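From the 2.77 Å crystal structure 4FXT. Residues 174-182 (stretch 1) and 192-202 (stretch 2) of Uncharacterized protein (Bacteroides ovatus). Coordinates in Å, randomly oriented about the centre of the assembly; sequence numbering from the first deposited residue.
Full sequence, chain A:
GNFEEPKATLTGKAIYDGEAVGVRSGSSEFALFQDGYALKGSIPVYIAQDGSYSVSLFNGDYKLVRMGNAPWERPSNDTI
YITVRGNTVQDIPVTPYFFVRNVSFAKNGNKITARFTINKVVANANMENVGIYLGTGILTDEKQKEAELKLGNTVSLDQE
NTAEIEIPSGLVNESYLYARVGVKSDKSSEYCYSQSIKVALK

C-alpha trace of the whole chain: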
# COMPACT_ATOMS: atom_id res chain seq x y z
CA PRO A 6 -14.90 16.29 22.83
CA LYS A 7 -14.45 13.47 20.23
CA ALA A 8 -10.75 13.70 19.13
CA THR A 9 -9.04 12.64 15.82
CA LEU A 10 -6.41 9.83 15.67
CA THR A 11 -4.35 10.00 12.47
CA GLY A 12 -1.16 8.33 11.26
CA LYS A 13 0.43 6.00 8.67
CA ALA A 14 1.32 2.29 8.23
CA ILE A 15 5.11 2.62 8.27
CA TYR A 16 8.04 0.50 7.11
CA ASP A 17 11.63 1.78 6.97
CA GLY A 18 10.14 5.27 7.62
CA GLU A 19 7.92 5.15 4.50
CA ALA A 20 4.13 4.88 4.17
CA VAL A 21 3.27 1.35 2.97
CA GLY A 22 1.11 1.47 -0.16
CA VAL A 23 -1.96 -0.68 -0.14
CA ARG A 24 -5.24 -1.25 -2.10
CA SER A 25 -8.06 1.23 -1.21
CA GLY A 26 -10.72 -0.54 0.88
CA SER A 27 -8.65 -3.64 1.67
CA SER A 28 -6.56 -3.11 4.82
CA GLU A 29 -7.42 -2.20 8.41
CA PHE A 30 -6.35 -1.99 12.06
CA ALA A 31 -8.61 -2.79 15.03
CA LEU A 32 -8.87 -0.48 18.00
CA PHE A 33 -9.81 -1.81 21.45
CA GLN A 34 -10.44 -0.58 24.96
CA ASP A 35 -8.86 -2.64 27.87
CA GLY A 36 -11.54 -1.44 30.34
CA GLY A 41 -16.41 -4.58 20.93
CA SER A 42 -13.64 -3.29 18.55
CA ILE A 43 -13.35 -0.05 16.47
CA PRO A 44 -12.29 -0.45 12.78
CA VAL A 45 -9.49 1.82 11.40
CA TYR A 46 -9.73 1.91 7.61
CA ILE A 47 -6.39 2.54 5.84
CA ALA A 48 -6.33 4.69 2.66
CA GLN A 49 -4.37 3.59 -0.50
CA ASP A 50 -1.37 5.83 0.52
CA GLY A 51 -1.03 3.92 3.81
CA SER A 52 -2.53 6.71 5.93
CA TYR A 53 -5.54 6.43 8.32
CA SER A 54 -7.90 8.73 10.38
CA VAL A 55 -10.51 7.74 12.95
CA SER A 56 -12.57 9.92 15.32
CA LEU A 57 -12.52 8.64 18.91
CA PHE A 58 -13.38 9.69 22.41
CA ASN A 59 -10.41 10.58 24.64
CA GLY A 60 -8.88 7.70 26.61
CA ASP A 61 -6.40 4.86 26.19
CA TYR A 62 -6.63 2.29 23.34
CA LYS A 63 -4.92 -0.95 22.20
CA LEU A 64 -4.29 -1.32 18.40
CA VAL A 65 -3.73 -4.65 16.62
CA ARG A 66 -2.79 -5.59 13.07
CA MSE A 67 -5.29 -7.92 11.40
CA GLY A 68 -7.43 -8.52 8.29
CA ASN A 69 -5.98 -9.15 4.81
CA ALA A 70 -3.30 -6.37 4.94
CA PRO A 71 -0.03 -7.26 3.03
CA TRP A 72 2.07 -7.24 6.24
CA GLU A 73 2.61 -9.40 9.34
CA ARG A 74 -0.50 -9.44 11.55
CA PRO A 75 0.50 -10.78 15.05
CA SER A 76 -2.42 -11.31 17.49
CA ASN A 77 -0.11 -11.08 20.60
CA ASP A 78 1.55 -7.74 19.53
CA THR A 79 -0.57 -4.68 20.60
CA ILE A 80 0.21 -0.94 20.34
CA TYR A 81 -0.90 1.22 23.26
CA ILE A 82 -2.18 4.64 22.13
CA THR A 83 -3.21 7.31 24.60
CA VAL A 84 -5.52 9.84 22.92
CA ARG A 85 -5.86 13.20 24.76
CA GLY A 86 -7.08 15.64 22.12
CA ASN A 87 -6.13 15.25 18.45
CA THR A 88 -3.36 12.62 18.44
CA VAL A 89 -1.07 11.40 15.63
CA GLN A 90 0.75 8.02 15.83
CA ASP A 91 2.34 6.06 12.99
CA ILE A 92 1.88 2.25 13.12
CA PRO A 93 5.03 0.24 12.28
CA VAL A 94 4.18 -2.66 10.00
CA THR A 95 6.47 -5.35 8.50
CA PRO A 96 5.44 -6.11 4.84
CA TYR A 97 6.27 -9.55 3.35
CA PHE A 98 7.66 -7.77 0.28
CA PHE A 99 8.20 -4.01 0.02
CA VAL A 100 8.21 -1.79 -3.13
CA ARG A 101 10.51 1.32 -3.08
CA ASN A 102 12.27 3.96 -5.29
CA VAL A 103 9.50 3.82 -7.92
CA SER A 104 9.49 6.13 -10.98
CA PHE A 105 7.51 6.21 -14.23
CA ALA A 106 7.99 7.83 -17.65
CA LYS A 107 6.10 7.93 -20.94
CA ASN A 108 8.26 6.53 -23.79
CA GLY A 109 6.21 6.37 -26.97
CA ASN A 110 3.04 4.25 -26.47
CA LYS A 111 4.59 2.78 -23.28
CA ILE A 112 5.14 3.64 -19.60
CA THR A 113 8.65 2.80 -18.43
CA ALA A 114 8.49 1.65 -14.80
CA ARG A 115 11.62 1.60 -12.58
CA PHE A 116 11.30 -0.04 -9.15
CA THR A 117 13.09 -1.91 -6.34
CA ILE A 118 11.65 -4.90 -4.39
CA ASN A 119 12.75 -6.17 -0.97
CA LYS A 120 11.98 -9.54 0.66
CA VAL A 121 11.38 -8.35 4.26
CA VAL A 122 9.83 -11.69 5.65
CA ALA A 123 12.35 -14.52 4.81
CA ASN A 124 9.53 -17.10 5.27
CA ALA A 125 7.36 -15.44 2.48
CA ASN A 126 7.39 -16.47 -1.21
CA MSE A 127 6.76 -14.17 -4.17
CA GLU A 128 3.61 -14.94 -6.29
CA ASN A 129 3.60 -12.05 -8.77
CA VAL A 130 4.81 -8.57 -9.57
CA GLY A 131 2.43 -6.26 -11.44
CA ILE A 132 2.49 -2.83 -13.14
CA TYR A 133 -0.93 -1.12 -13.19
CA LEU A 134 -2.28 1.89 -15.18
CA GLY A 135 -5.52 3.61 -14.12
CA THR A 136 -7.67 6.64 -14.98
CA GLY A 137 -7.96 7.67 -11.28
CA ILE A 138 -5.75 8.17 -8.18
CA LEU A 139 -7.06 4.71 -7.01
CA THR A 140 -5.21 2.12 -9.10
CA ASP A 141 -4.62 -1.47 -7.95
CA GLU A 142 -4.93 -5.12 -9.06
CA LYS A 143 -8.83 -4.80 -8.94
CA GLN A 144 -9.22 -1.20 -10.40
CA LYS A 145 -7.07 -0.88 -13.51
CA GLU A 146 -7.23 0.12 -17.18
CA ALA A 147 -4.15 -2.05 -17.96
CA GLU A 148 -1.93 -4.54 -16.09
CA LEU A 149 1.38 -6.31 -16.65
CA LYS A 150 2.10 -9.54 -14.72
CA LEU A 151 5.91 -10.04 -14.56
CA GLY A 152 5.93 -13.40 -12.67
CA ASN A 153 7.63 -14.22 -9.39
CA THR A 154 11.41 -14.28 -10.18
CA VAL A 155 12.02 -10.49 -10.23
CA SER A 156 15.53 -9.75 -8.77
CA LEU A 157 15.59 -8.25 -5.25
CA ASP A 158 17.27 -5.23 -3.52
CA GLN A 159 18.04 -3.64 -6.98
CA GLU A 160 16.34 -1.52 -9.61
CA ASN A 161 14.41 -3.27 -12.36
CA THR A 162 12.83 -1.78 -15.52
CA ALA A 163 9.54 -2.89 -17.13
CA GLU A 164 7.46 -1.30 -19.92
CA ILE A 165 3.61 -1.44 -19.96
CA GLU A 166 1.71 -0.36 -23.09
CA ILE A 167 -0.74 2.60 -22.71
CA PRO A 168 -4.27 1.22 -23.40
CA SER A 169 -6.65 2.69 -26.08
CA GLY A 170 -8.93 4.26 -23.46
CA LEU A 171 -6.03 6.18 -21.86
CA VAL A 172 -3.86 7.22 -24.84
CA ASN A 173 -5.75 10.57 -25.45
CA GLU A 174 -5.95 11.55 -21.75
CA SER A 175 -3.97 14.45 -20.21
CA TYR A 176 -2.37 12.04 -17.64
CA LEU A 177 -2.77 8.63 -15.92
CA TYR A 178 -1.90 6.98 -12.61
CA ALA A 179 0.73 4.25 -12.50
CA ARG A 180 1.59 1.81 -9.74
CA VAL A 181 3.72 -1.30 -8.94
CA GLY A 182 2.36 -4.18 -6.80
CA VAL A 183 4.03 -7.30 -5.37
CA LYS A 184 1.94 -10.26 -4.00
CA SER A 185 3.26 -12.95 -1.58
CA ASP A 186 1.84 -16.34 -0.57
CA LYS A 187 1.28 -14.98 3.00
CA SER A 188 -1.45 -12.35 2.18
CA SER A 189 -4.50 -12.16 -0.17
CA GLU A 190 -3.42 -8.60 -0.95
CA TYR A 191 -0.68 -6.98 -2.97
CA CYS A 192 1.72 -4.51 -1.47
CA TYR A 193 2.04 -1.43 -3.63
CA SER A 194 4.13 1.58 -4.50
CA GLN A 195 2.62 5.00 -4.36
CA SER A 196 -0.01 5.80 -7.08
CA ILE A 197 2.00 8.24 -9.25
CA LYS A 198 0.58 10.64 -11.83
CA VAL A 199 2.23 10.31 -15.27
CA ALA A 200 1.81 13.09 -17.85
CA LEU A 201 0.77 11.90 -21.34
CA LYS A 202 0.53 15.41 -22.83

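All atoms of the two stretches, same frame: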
# COMPACT_ATOMS: atom_id res chain seq x y z
N GLU A 174 -5.73 10.86 -23.02
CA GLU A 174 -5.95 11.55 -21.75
C GLU A 174 -4.75 12.42 -21.43
O GLU A 174 -3.65 12.18 -21.93
CB GLU A 174 -6.20 10.53 -20.64
CG GLU A 174 -7.53 9.82 -20.84
CD GLU A 174 -8.78 10.67 -20.77
OE1 GLU A 174 -8.90 11.50 -19.82
OE2 GLU A 174 -9.70 10.45 -21.59
N SER A 175 -4.98 13.46 -20.59
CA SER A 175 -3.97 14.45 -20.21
C SER A 175 -2.87 13.82 -19.33
O SER A 175 -1.71 14.25 -19.39
CB SER A 175 -4.65 15.60 -19.48
OG SER A 175 -3.78 16.70 -19.26
N TYR A 176 -3.24 12.78 -18.56
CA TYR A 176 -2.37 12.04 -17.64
C TYR A 176 -3.03 10.73 -17.20
O TYR A 176 -4.23 10.55 -17.41
CB TYR A 176 -2.03 12.89 -16.38
CG TYR A 176 -3.24 13.36 -15.58
CD1 TYR A 176 -3.77 12.59 -14.55
CD2 TYR A 176 -3.84 14.59 -15.85
CE1 TYR A 176 -4.88 13.02 -13.82
CE2 TYR A 176 -4.94 15.03 -15.12
CZ TYR A 176 -5.46 14.25 -14.11
OH TYR A 176 -6.54 14.68 -13.38
N LEU A 177 -2.27 9.87 -16.52
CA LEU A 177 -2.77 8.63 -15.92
C LEU A 177 -2.05 8.37 -14.59
O LEU A 177 -1.06 9.02 -14.26
CB LEU A 177 -2.63 7.41 -16.86
CG LEU A 177 -1.22 7.03 -17.43
CD1 LEU A 177 -0.22 6.53 -16.36
CD2 LEU A 177 -1.34 5.96 -18.48
N TYR A 178 -2.52 7.38 -13.86
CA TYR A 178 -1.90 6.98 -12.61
C TYR A 178 -1.29 5.62 -12.81
O TYR A 178 -1.89 4.76 -13.47
CB TYR A 178 -2.91 7.01 -11.46
CG TYR A 178 -3.40 8.42 -11.17
CD1 TYR A 178 -4.50 8.94 -11.85
CD2 TYR A 178 -2.77 9.22 -10.23
CE1 TYR A 178 -4.97 10.23 -11.58
CE2 TYR A 178 -3.23 10.50 -9.95
CZ TYR A 178 -4.32 11.01 -10.64
OH TYR A 178 -4.73 12.30 -10.41
N ALA A 179 -0.04 5.47 -12.35
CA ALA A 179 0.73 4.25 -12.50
C ALA A 179 1.14 3.74 -11.16
O ALA A 179 1.34 4.54 -10.24
CB ALA A 179 1.95 4.50 -13.36
N ARG A 180 1.27 2.41 -11.03
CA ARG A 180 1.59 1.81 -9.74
C ARG A 180 2.19 0.40 -9.89
O ARG A 180 1.84 -0.32 -10.82
CB ARG A 180 0.29 1.73 -8.92
CG ARG A 180 0.48 1.86 -7.45
CD ARG A 180 -0.84 1.88 -6.76
NE ARG A 180 -0.67 2.05 -5.32
CZ ARG A 180 -1.59 1.77 -4.41
NH1 ARG A 180 -2.75 1.25 -4.78
NH2 ARG A 180 -1.33 1.94 -3.12
N VAL A 181 3.05 0.01 -8.95
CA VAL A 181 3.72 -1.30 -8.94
C VAL A 181 3.24 -2.05 -7.71
O VAL A 181 3.21 -1.47 -6.62
CB VAL A 181 5.27 -1.18 -8.99
CG1 VAL A 181 5.93 -2.55 -9.04
CG2 VAL A 181 5.75 -0.33 -10.15
N GLY A 182 2.85 -3.32 -7.88
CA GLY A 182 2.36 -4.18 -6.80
C GLY A 182 3.10 -5.48 -6.72
O GLY A 182 3.40 -6.07 -7.75
N CYS A 192 1.11 -5.66 -2.07
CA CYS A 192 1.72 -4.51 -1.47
C CYS A 192 2.16 -3.61 -2.60
O CYS A 192 2.77 -4.08 -3.55
CB CYS A 192 2.87 -4.87 -0.53
SG CYS A 192 3.70 -3.41 0.17
N TYR A 193 1.80 -2.33 -2.53
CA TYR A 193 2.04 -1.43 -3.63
C TYR A 193 2.94 -0.26 -3.33
O TYR A 193 3.17 0.14 -2.18
CB TYR A 193 0.69 -0.82 -4.09
CG TYR A 193 -0.38 -1.80 -4.52
CD1 TYR A 193 -1.26 -2.36 -3.58
CD2 TYR A 193 -0.59 -2.08 -5.86
CE1 TYR A 193 -2.26 -3.23 -3.98
CE2 TYR A 193 -1.60 -2.95 -6.27
CZ TYR A 193 -2.44 -3.51 -5.33
OH TYR A 193 -3.44 -4.35 -5.76
N SER A 194 3.41 0.33 -4.42
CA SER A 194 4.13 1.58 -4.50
C SER A 194 3.13 2.68 -4.35
O SER A 194 1.92 2.40 -4.31
CB SER A 194 4.86 1.66 -5.83
OG SER A 194 3.90 1.75 -6.86
N GLN A 195 3.58 3.92 -4.39
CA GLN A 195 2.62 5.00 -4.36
C GLN A 195 1.96 5.11 -5.75
O GLN A 195 2.59 4.71 -6.74
CB GLN A 195 3.28 6.31 -3.91
CG GLN A 195 3.53 6.35 -2.39
CD GLN A 195 2.26 6.26 -1.50
OE1 GLN A 195 1.25 6.97 -1.73
NE2 GLN A 195 2.31 5.42 -0.45
N SER A 196 0.67 5.56 -5.80
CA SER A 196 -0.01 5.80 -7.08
C SER A 196 0.50 7.14 -7.60
O SER A 196 0.29 8.14 -6.94
CB SER A 196 -1.51 5.77 -6.92
OG SER A 196 -2.15 6.01 -8.17
N ILE A 197 1.29 7.10 -8.69
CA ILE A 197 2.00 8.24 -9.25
C ILE A 197 1.38 8.69 -10.56
O ILE A 197 1.21 7.90 -11.49
CB ILE A 197 3.50 7.84 -9.46
CG1 ILE A 197 4.13 7.43 -8.10
CG2 ILE A 197 4.29 8.98 -10.15
CD1 ILE A 197 5.50 6.94 -8.18
N LYS A 198 1.09 10.01 -10.62
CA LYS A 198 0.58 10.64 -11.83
C LYS A 198 1.67 10.70 -12.89
O LYS A 198 2.82 11.06 -12.59
CB LYS A 198 0.04 12.03 -11.55
CG LYS A 198 -0.71 12.59 -12.75
CD LYS A 198 -0.85 14.10 -12.82
CE LYS A 198 -1.73 14.76 -11.81
NZ LYS A 198 -1.90 16.19 -12.22
N VAL A 199 1.32 10.33 -14.13
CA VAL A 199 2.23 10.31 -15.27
C VAL A 199 1.62 11.14 -16.38
O VAL A 199 0.55 10.78 -16.88
CB VAL A 199 2.54 8.87 -15.75
CG1 VAL A 199 3.54 8.87 -16.90
CG2 VAL A 199 3.03 8.00 -14.61
N ALA A 200 2.28 12.23 -16.77
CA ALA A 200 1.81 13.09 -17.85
C ALA A 200 1.86 12.37 -19.18
O ALA A 200 2.83 11.67 -19.44
CB ALA A 200 2.65 14.36 -17.91
N LEU A 201 0.82 12.53 -20.01
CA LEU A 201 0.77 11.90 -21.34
C LEU A 201 0.83 12.98 -22.41
O LEU A 201 1.18 12.72 -23.56
CB LEU A 201 -0.49 11.03 -21.49
CG LEU A 201 -0.68 9.92 -20.45
CD1 LEU A 201 -1.97 9.21 -20.67
CD2 LEU A 201 0.45 8.92 -20.45
N LYS A 202 0.52 14.21 -22.00
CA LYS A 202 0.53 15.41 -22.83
C LYS A 202 1.41 16.49 -22.19
O LYS A 202 1.26 16.74 -20.97
CB LYS A 202 -0.92 15.93 -23.05
CG LYS A 202 -1.84 14.99 -23.85
CD LYS A 202 -3.23 15.63 -24.04
CE LYS A 202 -4.14 14.80 -24.92
NZ LYS A 202 -5.50 15.42 -25.08
OXT LYS A 202 2.28 17.05 -22.89

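Antiparallel pairing of residues 174-182 with residues 192-202, in two ladders whose register shifts by one residue between A179 and G182. In the first ladder L177 and V199 form a hydrogen-bonded pair (L177 N to V199 O, 3.0 Å; V199 N to L177 O, 2.7 Å), as do A179 and I197 (A179 N to I197 O, 2.9 Å; I197 N to A179 O, 3.0 Å). On the sheet face that carries L177, A179, I197 and V199, the contacts are apolar. L177 CD1 lies 3.7 Å from V199 CB, while L177 CG meets L201 CD2 at 3.9 Å, so the leucine fits against both V199 and L201; the methyl of A179 packs against V199, with A179 CB 3.9 Å from V199 CG2. On the face of Y176, Y178 and K198, the lysine chain arches over the Y176 ring: K198 CD sits 4.0 Å from the ring centroid in a CH-pi contact, and K198 NZ lies over the same face in a cation-pi contact, 4.3 Å from that centroid and 7° off the normal. The Y178 side chain fits beside S196, with Y178 CB 3.5 Å from S196 OG.

Where the register shifts, R180 fills the space. Its extended side chain reaches back to the other stretch, R180 NE donating to S194 O at 2.8 Å, and its guanidinium lies flat on the Y193 ring, centres 4.4 Å apart and planes at 17°. S194 OG takes the place of a backbone acceptor, receiving V181 N at 2.8 Å, while S194 N returns a bond to V181 O, also at 2.8 Å. Beyond, G182 leaves a hollow for the Y193 ring: G182 CA is 3.7 Å from Y193 CD2, and a CB there would clash with Y193 CE2. At the far end, S175 O accepts L201 N at 3.1 Å and, weakly, K202 N at 3.4 Å.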